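Long-range contacts in E2A dna-binding protein (Human adenovirus 5, PDB 2WB0), which binds single-stranded DNA and supports elongation in viral strand-displacement replication, unwinding the template without ATP through its capacity to form multimers: residues 93-99 / 324-329; 118-122 / 169-175; 198-202 / 262-266; 202-207 / 304-308; 216-220 / 272-276. Residues are numbered along the deposited sequence.

Interaction 1 of 5, residues 93-99 / 324-329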
# COMPACT_ATOMS: atom_id res chain seq x y z
N THR A 93 -9.68 4.60 -5.07
CA THR A 93 -8.73 4.42 -3.91
C THR A 93 -7.34 4.01 -4.34
O THR A 93 -6.36 4.37 -3.68
CB THR A 93 -9.23 3.43 -2.82
OG1 THR A 93 -9.27 2.10 -3.33
CG2 THR A 93 -10.71 3.87 -2.25
N GLY A 94 -7.26 3.22 -5.41
CA GLY A 94 -6.00 2.65 -5.89
C GLY A 94 -5.50 1.58 -4.94
O GLY A 94 -4.29 1.34 -4.86
N CYS A 95 -6.42 0.97 -4.17
CA CYS A 95 -6.09 -0.00 -3.15
C CYS A 95 -6.99 -1.23 -3.33
O CYS A 95 -7.92 -1.20 -4.18
CB CYS A 95 -6.37 0.54 -1.74
SG CYS A 95 -5.41 1.90 -1.19
N ALA A 96 -6.69 -2.29 -2.57
CA ALA A 96 -7.48 -3.56 -2.50
C ALA A 96 -7.34 -4.14 -1.08
O ALA A 96 -6.53 -3.68 -0.28
CB ALA A 96 -7.07 -4.63 -3.60
N LEU A 97 -8.21 -5.09 -0.76
CA LEU A 97 -8.22 -5.77 0.48
C LEU A 97 -7.71 -7.16 0.16
O LEU A 97 -8.42 -7.90 -0.58
CB LEU A 97 -9.66 -5.92 0.91
CG LEU A 97 -10.22 -4.76 1.72
CD1 LEU A 97 -9.48 -3.35 1.90
CD2 LEU A 97 -11.75 -4.70 1.78
N TRP A 98 -6.55 -7.52 0.76
CA TRP A 98 -5.96 -8.81 0.51
C TRP A 98 -6.17 -9.71 1.74
O TRP A 98 -5.74 -9.37 2.82
CB TRP A 98 -4.48 -8.65 0.15
CG TRP A 98 -3.68 -9.95 0.13
CD1 TRP A 98 -4.08 -11.20 -0.33
CD2 TRP A 98 -2.31 -10.07 0.50
NE1 TRP A 98 -3.03 -12.09 -0.21
CE2 TRP A 98 -1.93 -11.43 0.29
CE3 TRP A 98 -1.37 -9.16 1.04
CZ2 TRP A 98 -0.67 -11.92 0.67
CZ3 TRP A 98 -0.09 -9.64 1.39
CH2 TRP A 98 0.24 -11.02 1.18
N LEU A 99 -6.84 -10.86 1.56
CA LEU A 99 -7.07 -11.80 2.66
C LEU A 99 -5.80 -12.57 2.73
O LEU A 99 -5.64 -13.58 2.02
CB LEU A 99 -8.24 -12.76 2.33
CG LEU A 99 -8.50 -13.86 3.40
CD1 LEU A 99 -8.87 -13.21 4.69
CD2 LEU A 99 -9.70 -14.76 2.90
N MET A 324 -18.62 2.62 0.56
CA MET A 324 -17.39 2.81 -0.27
C MET A 324 -16.69 1.51 -0.14
O MET A 324 -16.33 1.10 0.97
CB MET A 324 -16.54 4.00 0.27
CG MET A 324 -15.40 4.53 -0.68
SD MET A 324 -14.05 3.35 -0.78
CE MET A 324 -13.24 3.70 0.76
N VAL A 325 -16.56 0.78 -1.24
CA VAL A 325 -15.98 -0.55 -1.23
C VAL A 325 -14.57 -0.48 -1.82
O VAL A 325 -14.40 -0.14 -3.00
CB VAL A 325 -16.81 -1.52 -2.15
CG1 VAL A 325 -16.18 -2.95 -2.25
CG2 VAL A 325 -18.30 -1.54 -1.71
N VAL A 326 -13.54 -0.80 -1.01
CA VAL A 326 -12.21 -1.08 -1.58
C VAL A 326 -12.27 -2.49 -2.11
O VAL A 326 -12.60 -3.40 -1.34
CB VAL A 326 -11.17 -1.02 -0.48
CG1 VAL A 326 -9.80 -1.30 -1.08
CG2 VAL A 326 -11.22 0.37 0.16
N PRO A 327 -11.94 -2.71 -3.40
CA PRO A 327 -12.11 -4.02 -4.05
C PRO A 327 -11.31 -5.11 -3.35
O PRO A 327 -10.13 -4.89 -2.97
CB PRO A 327 -11.51 -3.82 -5.43
CG PRO A 327 -11.31 -2.44 -5.61
CD PRO A 327 -11.48 -1.68 -4.36
N GLU A 328 -11.92 -6.28 -3.23
CA GLU A 328 -11.21 -7.41 -2.65
C GLU A 328 -10.15 -7.80 -3.64
O GLU A 328 -10.42 -7.82 -4.83
CB GLU A 328 -12.17 -8.58 -2.39
CG GLU A 328 -12.44 -8.81 -0.94
CD GLU A 328 -11.79 -10.13 -0.44
OE1 GLU A 328 -10.45 -10.15 -0.36
OE2 GLU A 328 -12.50 -11.10 -0.10
N PHE A 329 -8.93 -8.07 -3.19
CA PHE A 329 -7.88 -8.47 -4.10
C PHE A 329 -8.11 -9.89 -4.59
O PHE A 329 -8.44 -10.80 -3.82
CB PHE A 329 -6.51 -8.45 -3.40
CG PHE A 329 -5.38 -8.81 -4.32
CD1 PHE A 329 -4.94 -7.89 -5.26
CD2 PHE A 329 -4.74 -10.06 -4.25
CE1 PHE A 329 -3.90 -8.20 -6.12
CE2 PHE A 329 -3.73 -10.38 -5.09
CZ PHE A 329 -3.24 -9.41 -6.02
O HOH W 1 -7.74 -11.53 -1.13

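Interaction 2 of 5, residues 118-122 / 169-175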
# COMPACT_ATOMS: atom_id res chain seq x y z
N ILE A 118 7.83 -20.44 -0.25
CA ILE A 118 8.84 -21.46 -0.05
C ILE A 118 10.06 -20.92 0.67
O ILE A 118 10.51 -19.82 0.38
CB ILE A 118 9.24 -22.03 -1.42
CG1 ILE A 118 8.01 -22.59 -2.16
CG2 ILE A 118 10.42 -23.08 -1.27
CD1 ILE A 118 7.40 -23.75 -1.45
N ASN A 119 10.64 -21.69 1.60
CA ASN A 119 11.84 -21.23 2.29
C ASN A 119 13.04 -21.24 1.35
O ASN A 119 13.16 -22.11 0.56
CB ASN A 119 12.15 -22.14 3.49
CG ASN A 119 11.46 -21.67 4.77
OD1 ASN A 119 10.33 -22.08 5.07
ND2 ASN A 119 12.15 -20.78 5.52
N LYS A 120 13.93 -20.25 1.48
CA LYS A 120 15.14 -20.08 0.64
C LYS A 120 16.25 -19.58 1.56
O LYS A 120 16.00 -18.84 2.51
CB LYS A 120 14.97 -18.91 -0.35
CG LYS A 120 14.27 -19.18 -1.64
CD LYS A 120 15.27 -19.23 -2.80
CE LYS A 120 14.76 -20.08 -3.95
NZ LYS A 120 13.86 -19.26 -4.85
N GLU A 121 17.49 -19.91 1.21
CA GLU A 121 18.61 -19.19 1.80
C GLU A 121 18.95 -17.94 0.95
O GLU A 121 18.96 -18.00 -0.28
CB GLU A 121 19.79 -20.12 2.00
CG GLU A 121 21.14 -19.42 1.96
CD GLU A 121 22.21 -20.18 2.73
OE1 GLU A 121 22.03 -21.42 2.99
OE2 GLU A 121 23.20 -19.50 3.13
N HIS A 122 19.16 -16.80 1.58
CA HIS A 122 19.45 -15.58 0.84
C HIS A 122 20.74 -14.97 1.38
O HIS A 122 20.76 -14.51 2.51
CB HIS A 122 18.32 -14.59 1.03
CG HIS A 122 18.48 -13.34 0.24
ND1 HIS A 122 18.00 -12.12 0.68
CD2 HIS A 122 19.10 -13.09 -0.94
CE1 HIS A 122 18.25 -11.19 -0.23
NE2 HIS A 122 18.93 -11.74 -1.21
N ASP A 169 8.68 -18.77 -8.01
CA ASP A 169 10.11 -18.47 -8.00
C ASP A 169 10.97 -19.51 -7.37
O ASP A 169 12.16 -19.25 -7.15
CB ASP A 169 10.32 -17.09 -7.33
CG ASP A 169 9.59 -15.95 -8.10
OD1 ASP A 169 9.43 -16.07 -9.36
OD2 ASP A 169 9.16 -14.95 -7.45
N ALA A 170 10.40 -20.70 -7.04
CA ALA A 170 11.13 -21.61 -6.11
C ALA A 170 12.47 -22.13 -6.69
O ALA A 170 13.41 -22.41 -5.95
CB ALA A 170 10.23 -22.79 -5.64
N ALA A 171 12.59 -22.14 -8.00
CA ALA A 171 13.84 -22.56 -8.66
C ALA A 171 14.74 -21.36 -9.10
O ALA A 171 15.75 -21.55 -9.75
CB ALA A 171 13.49 -23.51 -9.87
N CYS A 172 14.34 -20.13 -8.76
CA CYS A 172 15.12 -18.93 -9.04
C CYS A 172 16.07 -18.69 -7.85
O CYS A 172 15.77 -19.12 -6.72
CB CYS A 172 14.21 -17.71 -9.13
SG CYS A 172 13.08 -17.74 -10.54
N PRO A 173 17.20 -18.02 -8.08
CA PRO A 173 17.97 -17.48 -6.94
C PRO A 173 17.04 -16.66 -6.04
O PRO A 173 16.10 -16.10 -6.55
CB PRO A 173 18.95 -16.48 -7.61
CG PRO A 173 19.16 -17.07 -8.99
CD PRO A 173 17.77 -17.60 -9.38
N ALA A 174 17.32 -16.59 -4.73
CA ALA A 174 16.57 -15.73 -3.85
C ALA A 174 16.56 -14.30 -4.36
O ALA A 174 17.58 -13.76 -4.79
CB ALA A 174 17.17 -15.79 -2.36
N ASN A 175 15.38 -13.68 -4.35
CA ASN A 175 15.17 -12.26 -4.72
C ASN A 175 15.33 -12.01 -6.23
O ASN A 175 15.54 -10.87 -6.67
CB ASN A 175 16.02 -11.28 -3.89
CG ASN A 175 15.37 -9.89 -3.77
OD1 ASN A 175 14.19 -9.69 -4.03
ND2 ASN A 175 16.19 -8.91 -3.42
O HOH W 2 13.61 -16.86 -5.09
O HOH W 3 19.37 -9.67 -3.44

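Interaction 3 of 5, residues 198-202 / 262-266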
# COMPACT_ATOMS: atom_id res chain seq x y z
N GLN A 198 1.25 -7.64 13.37
CA GLN A 198 1.11 -6.25 13.83
C GLN A 198 -0.12 -5.62 13.19
O GLN A 198 -0.90 -5.00 13.90
CB GLN A 198 2.37 -5.42 13.49
CG GLN A 198 2.43 -3.97 14.14
CD GLN A 198 1.47 -2.97 13.55
OE1 GLN A 198 1.05 -1.99 14.25
NE2 GLN A 198 1.17 -3.12 12.23
N ILE A 199 -0.31 -5.79 11.87
CA ILE A 199 -1.45 -5.10 11.25
C ILE A 199 -2.77 -5.74 11.71
O ILE A 199 -3.76 -5.02 11.99
CB ILE A 199 -1.33 -5.01 9.67
CG1 ILE A 199 -2.43 -4.06 9.15
CG2 ILE A 199 -1.43 -6.38 9.00
CD1 ILE A 199 -2.28 -2.59 9.72
N LYS A 200 -2.78 -7.05 11.81
CA LYS A 200 -3.95 -7.77 12.28
C LYS A 200 -4.31 -7.35 13.72
O LYS A 200 -5.46 -6.99 13.99
CB LYS A 200 -3.76 -9.25 12.14
CG LYS A 200 -4.90 -10.07 12.77
CD LYS A 200 -4.69 -11.56 12.42
CE LYS A 200 -5.38 -12.45 13.46
NZ LYS A 200 -4.91 -13.90 13.39
N ALA A 201 -3.32 -7.19 14.59
CA ALA A 201 -3.60 -6.68 15.94
C ALA A 201 -4.05 -5.22 15.99
O ALA A 201 -4.82 -4.78 16.87
CB ALA A 201 -2.31 -6.87 16.89
N PHE A 202 -3.49 -4.41 15.10
CA PHE A 202 -3.83 -3.01 15.04
C PHE A 202 -5.31 -2.90 14.66
O PHE A 202 -6.08 -2.12 15.24
CB PHE A 202 -2.91 -2.36 13.97
CG PHE A 202 -2.99 -0.88 13.89
CD1 PHE A 202 -2.29 -0.08 14.81
CD2 PHE A 202 -3.70 -0.26 12.88
CE1 PHE A 202 -2.37 1.24 14.77
CE2 PHE A 202 -3.78 1.12 12.82
CZ PHE A 202 -3.10 1.88 13.75
N SER A 262 -3.87 -0.22 20.22
CA SER A 262 -3.23 0.12 18.90
C SER A 262 -1.77 0.10 19.05
O SER A 262 -1.00 -0.43 18.18
CB SER A 262 -3.47 1.61 18.53
OG SER A 262 -4.72 1.64 18.05
N VAL A 263 -1.35 0.80 20.11
CA VAL A 263 0.07 0.93 20.41
C VAL A 263 0.67 -0.42 20.80
O VAL A 263 1.78 -0.79 20.36
CB VAL A 263 0.33 2.05 21.47
CG1 VAL A 263 1.81 2.13 21.73
CG2 VAL A 263 -0.23 3.39 20.95
N LEU A 264 -0.07 -1.18 21.60
CA LEU A 264 0.40 -2.49 22.05
C LEU A 264 0.59 -3.45 20.87
O LEU A 264 1.45 -4.39 20.89
CB LEU A 264 -0.63 -3.09 23.03
CG LEU A 264 -0.43 -3.03 24.57
CD1 LEU A 264 0.84 -2.48 25.17
CD2 LEU A 264 -1.69 -2.62 25.31
N ALA A 265 -0.22 -3.26 19.83
CA ALA A 265 0.00 -4.09 18.62
C ALA A 265 1.44 -4.00 18.14
O ALA A 265 2.06 -5.05 17.80
CB ALA A 265 -0.97 -3.68 17.46
N SER A 266 2.01 -2.78 18.15
CA SER A 266 3.41 -2.58 17.77
C SER A 266 4.37 -3.06 18.84
O SER A 266 5.46 -3.58 18.53
CB SER A 266 3.71 -1.12 17.40
OG SER A 266 2.94 -0.75 16.22

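Interaction 4 of 5, residues 202-207 / 304-308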
# COMPACT_ATOMS: atom_id res chain seq x y z
N PHE A 202 -3.49 -4.41 15.10
CA PHE A 202 -3.83 -3.01 15.04
C PHE A 202 -5.31 -2.90 14.66
O PHE A 202 -6.08 -2.12 15.24
CB PHE A 202 -2.91 -2.36 13.97
CG PHE A 202 -2.99 -0.88 13.89
CD1 PHE A 202 -2.29 -0.08 14.81
CD2 PHE A 202 -3.70 -0.26 12.88
CE1 PHE A 202 -2.37 1.24 14.77
CE2 PHE A 202 -3.78 1.12 12.82
CZ PHE A 202 -3.10 1.88 13.75
N MET A 203 -5.70 -3.72 13.68
CA MET A 203 -7.10 -3.72 13.21
C MET A 203 -8.04 -4.23 14.32
O MET A 203 -9.13 -3.70 14.47
CB MET A 203 -7.21 -4.59 11.95
CG MET A 203 -6.53 -3.78 10.71
SD MET A 203 -6.45 -4.88 9.34
CE MET A 203 -8.23 -4.91 8.86
N GLN A 204 -7.63 -5.29 15.03
CA GLN A 204 -8.43 -5.85 16.15
C GLN A 204 -8.61 -4.76 17.23
O GLN A 204 -9.66 -4.64 17.83
CB GLN A 204 -7.79 -7.14 16.74
CG GLN A 204 -7.84 -8.40 15.88
CD GLN A 204 -6.92 -9.54 16.37
OE1 GLN A 204 -7.28 -10.71 16.28
NE2 GLN A 204 -5.70 -9.19 16.86
N ALA A 205 -7.60 -3.92 17.43
CA ALA A 205 -7.74 -2.85 18.43
C ALA A 205 -8.64 -1.71 17.95
O ALA A 205 -9.30 -1.03 18.75
CB ALA A 205 -6.40 -2.28 18.81
N LEU A 206 -8.64 -1.45 16.65
CA LEU A 206 -9.47 -0.35 16.18
C LEU A 206 -10.93 -0.82 15.98
O LEU A 206 -11.86 0.01 16.10
CB LEU A 206 -8.86 0.24 14.87
CG LEU A 206 -9.21 1.41 13.95
CD1 LEU A 206 -10.27 2.44 14.43
CD2 LEU A 206 -7.89 2.10 13.34
N TYR A 207 -11.08 -2.10 15.65
CA TYR A 207 -12.39 -2.71 15.38
C TYR A 207 -12.61 -3.95 16.27
O TYR A 207 -12.70 -5.11 15.75
CB TYR A 207 -12.56 -3.06 13.90
CG TYR A 207 -12.36 -1.86 13.02
CD1 TYR A 207 -13.39 -0.96 12.79
CD2 TYR A 207 -11.12 -1.62 12.44
CE1 TYR A 207 -13.19 0.16 11.98
CE2 TYR A 207 -10.92 -0.54 11.60
CZ TYR A 207 -11.93 0.38 11.40
OH TYR A 207 -11.67 1.45 10.59
N LEU A 304 -4.28 2.60 6.85
CA LEU A 304 -5.61 2.42 7.42
C LEU A 304 -6.04 3.72 8.10
O LEU A 304 -7.17 4.14 7.94
CB LEU A 304 -5.59 1.29 8.44
CG LEU A 304 -6.84 0.49 8.79
CD1 LEU A 304 -6.93 -0.20 10.15
CD2 LEU A 304 -8.16 0.69 7.96
N ASN A 305 -5.12 4.39 8.79
CA ASN A 305 -5.47 5.66 9.43
C ASN A 305 -5.79 6.73 8.41
O ASN A 305 -6.62 7.61 8.70
CB ASN A 305 -4.36 6.22 10.32
CG ASN A 305 -4.49 5.79 11.81
OD1 ASN A 305 -5.55 5.40 12.27
ND2 ASN A 305 -3.41 5.94 12.54
N ALA A 306 -5.18 6.65 7.19
CA ALA A 306 -5.55 7.65 6.15
C ALA A 306 -7.02 7.44 5.85
O ALA A 306 -7.79 8.44 5.70
CB ALA A 306 -4.79 7.49 4.88
N LEU A 307 -7.43 6.19 5.72
CA LEU A 307 -8.84 5.89 5.44
C LEU A 307 -9.79 6.37 6.59
O LEU A 307 -10.88 7.00 6.39
CB LEU A 307 -9.05 4.40 5.13
CG LEU A 307 -10.53 3.93 4.99
CD1 LEU A 307 -11.30 4.62 3.85
CD2 LEU A 307 -10.64 2.37 4.78
N VAL A 308 -9.37 6.02 7.78
CA VAL A 308 -10.14 6.34 9.01
C VAL A 308 -10.24 7.83 9.24
O VAL A 308 -11.33 8.34 9.60
CB VAL A 308 -9.62 5.51 10.27
CG1 VAL A 308 -10.32 6.00 11.59
CG2 VAL A 308 -9.77 4.08 10.05

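Interaction 5 of 5, residues 216-220 / 272-276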
# COMPACT_ATOMS: atom_id res chain seq x y z
N HIS A 216 -8.11 -9.12 6.57
CA HIS A 216 -7.78 -8.41 5.31
C HIS A 216 -6.70 -7.35 5.48
O HIS A 216 -6.72 -6.60 6.45
CB HIS A 216 -9.05 -7.75 4.77
CG HIS A 216 -10.01 -8.72 4.14
ND1 HIS A 216 -10.94 -9.43 4.87
CD2 HIS A 216 -10.19 -9.08 2.85
CE1 HIS A 216 -11.62 -10.22 4.06
NE2 HIS A 216 -11.17 -10.04 2.83
N LEU A 217 -5.80 -7.21 4.50
CA LEU A 217 -4.86 -6.11 4.57
C LEU A 217 -5.31 -5.07 3.51
O LEU A 217 -5.43 -5.39 2.32
CB LEU A 217 -3.42 -6.60 4.24
CG LEU A 217 -2.35 -5.52 3.99
CD1 LEU A 217 -2.13 -4.58 5.26
CD2 LEU A 217 -0.97 -6.14 3.48
N LEU A 218 -5.49 -3.84 3.95
CA LEU A 218 -5.72 -2.77 3.02
C LEU A 218 -4.36 -2.41 2.47
O LEU A 218 -3.46 -2.01 3.23
CB LEU A 218 -6.20 -1.57 3.80
CG LEU A 218 -6.78 -0.31 3.19
CD1 LEU A 218 -6.53 0.98 3.89
CD2 LEU A 218 -7.21 -0.20 1.71
N MET A 219 -4.23 -2.52 1.17
CA MET A 219 -2.94 -2.31 0.47
C MET A 219 -3.13 -1.50 -0.78
O MET A 219 -4.17 -1.62 -1.46
CB MET A 219 -2.29 -3.66 0.15
CG MET A 219 -3.10 -4.57 -0.88
SD MET A 219 -2.27 -6.17 -1.12
CE MET A 219 -2.62 -6.34 -2.84
N PRO A 220 -2.11 -0.73 -1.17
CA PRO A 220 -2.23 -0.05 -2.45
C PRO A 220 -1.90 -0.96 -3.64
O PRO A 220 -0.97 -1.79 -3.52
CB PRO A 220 -1.19 1.09 -2.34
CG PRO A 220 -0.08 0.44 -1.46
CD PRO A 220 -0.83 -0.47 -0.47
N LEU A 272 6.60 -3.20 11.02
CA LEU A 272 5.51 -2.70 10.20
C LEU A 272 5.65 -3.18 8.76
O LEU A 272 6.74 -3.25 8.23
CB LEU A 272 5.56 -1.16 10.16
CG LEU A 272 4.78 -0.41 11.24
CD1 LEU A 272 4.26 -1.16 12.48
CD2 LEU A 272 4.92 1.07 11.32
N ILE A 273 4.51 -3.45 8.12
CA ILE A 273 4.49 -3.65 6.66
C ILE A 273 4.61 -2.23 6.09
O ILE A 273 3.87 -1.32 6.47
CB ILE A 273 3.10 -4.22 6.22
CG1 ILE A 273 2.93 -5.65 6.73
CG2 ILE A 273 2.87 -3.99 4.64
CD1 ILE A 273 1.53 -6.30 6.48
N VAL A 274 5.52 -2.05 5.13
CA VAL A 274 5.65 -0.78 4.51
C VAL A 274 5.52 -0.93 2.98
O VAL A 274 6.20 -1.77 2.39
CB VAL A 274 7.04 -0.17 4.82
CG1 VAL A 274 7.22 1.14 4.08
CG2 VAL A 274 7.25 0.02 6.35
N PHE A 275 4.68 -0.10 2.35
CA PHE A 275 4.43 -0.10 0.94
C PHE A 275 5.28 1.00 0.28
O PHE A 275 5.22 2.14 0.74
CB PHE A 275 2.93 0.18 0.64
CG PHE A 275 1.99 -0.83 1.28
CD1 PHE A 275 1.98 -2.18 0.86
CD2 PHE A 275 1.13 -0.41 2.29
CE1 PHE A 275 1.12 -3.10 1.47
CE2 PHE A 275 0.27 -1.33 2.92
CZ PHE A 275 0.26 -2.67 2.48
N GLN A 276 5.98 0.65 -0.81
CA GLN A 276 6.79 1.62 -1.55
C GLN A 276 6.42 1.53 -2.99
O GLN A 276 5.43 0.84 -3.35
CB GLN A 276 8.33 1.39 -1.34
CG GLN A 276 8.71 1.72 0.09
CD GLN A 276 10.06 1.21 0.53
OE1 GLN A 276 11.06 1.96 0.52
NE2 GLN A 276 10.12 -0.05 0.89

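Interaction 1 of 5, residues 93-99 / 324-329
Start at Thr93, whose p rotamer sets its branches to different tasks. Thr93 OG1 turns back to accept from Cys95 N at 3.2 Å, an ST turn, and is also hydrogen-bonded to Glu91, while Thr93 CG2 lies 3.7 Å from Met324 SD. Met324 reaches this spot because its t, m, m chain curls in toward residues 93-99. Val326, in the t rotamer, has its CB directed toward the strand: its CG1 sits 3.6 Å from Leu97 CD1 and 3.9 Å from Cys95 CB. Glu328 starts off pointing away, but off-well chi1 and chi2 angles swing its carboxylate back, so that a water hydrogen-bonded to its OE1 also joins Leu99 N and Phe329 O. Phe329 (t) lays its CB 3.9 Å from Ala96 CB and offers its ring edge to the face of Trp98, also t; the Phe329 ring and the five-membered ring of Trp98 meet at 69°, centroids 5.7 Å apart. The Trp98 side chain is about 8 Å from a bound zinc. Beneath these side chains the backbones join: Leu97 N donates to Pro327 O at 2.9 Å, and Leu97 O accepts from Phe329 N at 2.7 Å. Strand 95-99 pairs along its other edge, antiparallel, with strand 216-220, so Glu328 is joined to the edge of that sheet by a single parallel beta bridge with Leu97.

Interaction 2 of 5, residues 118-122 / 169-175
Lys120 NZ donates to Cys172 O at 2.7 Å, the strongest direct bond between the two segments. Two weak bonds supplement it, from Lys120 NZ to Asp169 O at 2.9 Å and to Ala170 O at 3.4 Å, and a water 2.4 Å from Lys120 NZ passes the link on to Pro173 O. The ammonium group thus sits among loop carbonyls, with no carboxylate across the contact taking its charge. Asp169, Ala170 and Cys172, whose carbonyls NZ meets directly, belong to a type I beta turn from Asp169 to Cys172, closed by Cys172 N donating to Asp169 O at 2.8 Å. The lysine stands on an outer strand, 118-124, of the three-stranded antiparallel sheet in the first zinc-binding region, and the turn belongs to the loop joining the other two strands. That loop runs close to the metal: Asp169, hydrogen-bonded to Ser181 and Ser178, has its side chain about 6 Å from a zinc ion whose ligands include Cys166 and Cys182. Farther along, a second water bridges His122 NE2 and Asn175 ND2, while His122 ND1 is hydrogen-bonded to Ser187. Ala174 CB lies 3.6 Å from His122 CD2 and 3.5 Å from Glu121 O, the aliphatic part of Lys120 passes with its CD 4.0 Å from Ala174 CB, and at the far end Ile118 CG1 meets Ala170 CB at 4.1 Å.

Interaction 3 of 5, residues 198-202 / 262-266
Ala265 gives up more area than any other residue here, and its methyl explains how close the helices come. Helices 189-206 and 261-268 run antiparallel at 165°, with the axes of these short segments 8.2 Å apart. Ala265 CB fits against the neighbouring backbone, 3.5 Å from Phe202 N and 3.8 Å from Gln198 O, and meets Ala201 CB at 3.5 Å. Gln198 comes next: its t, m side chain bends so that Gln198 OE1 lies 3.0 Å from Ser266 OG, a probable hydrogen bond, although the serine proton has another acceptor within reach. Toward the N-terminal end of segment 262-266, Phe202 brings its ring up to Ser262, edge toward the carbonyl: Phe202 CD1 is 3.6 Å from Ser262 O, and Phe202 CE1 is 3.9 Å from Ser262 CB. Phe202 also touches Pro301 of helix 300-315. Alanine and serine are small enough for the backbones to approach closely, so the contact rests mainly on tight van der Waals fit, with one polar pair beside it.

Interaction 4 of 5, residues 202-207 / 304-308
Leu304 begins the segment and does most of the work. It points at helix 189-206, and Leu304 CD1 is approached from several directions: by Met203 CG at 3.6 Å, Leu206 CD2 at 4.0 Å, Phe202 CD2 at 4.2 Å and Tyr207 CE2 at 4.3 Å, the two aromatic rings both presenting their edges. Asn305, one step on, curls its amide toward the same helix; Asn305 ND2 lies 4.2 Å from Phe202 CZ, near the plane of the ring, and Asn305 OD1 is 4.2 Å from Leu206 CD2. Leu307 belongs to another face and packs on Phe74 and Tyr78 of helix 64-83, so helix 300-315 lies between that helix and helix 189-206. One turn after Leu304, Val308 CG2 meets Leu206 CD2 at 4.3 Å and Tyr207 OH at 3.3 Å, Tyr207 being where the first helix gives way to loop. With the short axes 12.7 Å apart and 24° from parallel, only side chains bridge the gap, and no hydrogen bond crosses it: the contact rests on van der Waals packing of mainly apolar side chains, with the Asn305 amide at the ring edge of Phe202.

Interaction 5 of 5, residues 216-220 / 272-276
Leu217 makes the first contact along strand 216-220, its CB directed at the other strand and its t, p rotamer carrying CD2 between two partners: Ile273 CD1 at 3.9 Å and Phe275 CZ at 3.8 Å, the latter at the ring edge. Leu218 contributes mainly its backbone, with O 3.8 Å from Phe275 CE2. Met219 adds its CB, 3.6 Å from Phe275 CZ, while the rest of the Met219 side chain packs on Trp98 and Phe329. Pro220 closes the series with the tightest approach. Pro220 CD stands 3.3 Å above the centroid of the Phe275 ring and only 12° off the ring normal, a CH-pi contact over the face. Phe275, in the m rotamer, is therefore met by Leu217 at its edge and Pro220 on its face, and loses more area than any other residue in the pair. The axes of the two short segments approach to 8.3 Å with N-to-C directions 23° apart, yet the strands belong to different sheets: 216-220 pairs with 95-99, and 271-276 is the middle strand between 242-246 and 297-299. Farther along the chain from each segment come Cys223 and Cys277, two ligands of the second zinc. All the touching residues are buried and no hydrogen bond crosses, so it is hydrophobic side chains, with one CH-pi contact, that bring the two sheets together.

Interaction 5 is the most deeply buried, its centre about 4 Å from the centre of the chain, and almost entirely apolar, with no hydrogen bond. Interaction 1 shares its sheet, since strands 95-99 and 216-220 are neighbours, but joins backbones by hydrogen bonds and is only partly buried. Interactions 3 and 4 both use helix 189-206 and share Phe202: small residues let helix 261-268 come close, whereas long side chains span the wider gap to helix 300-315 at the surface. Both touch interaction 5, Ile199 packing on Ile273 and Leu304 on Leu218, so helices and sheets meet there. Interaction 2 stands apart, its centre 23 Å or more from every other, and this surface contact depends on a lysine, carbonyls and water.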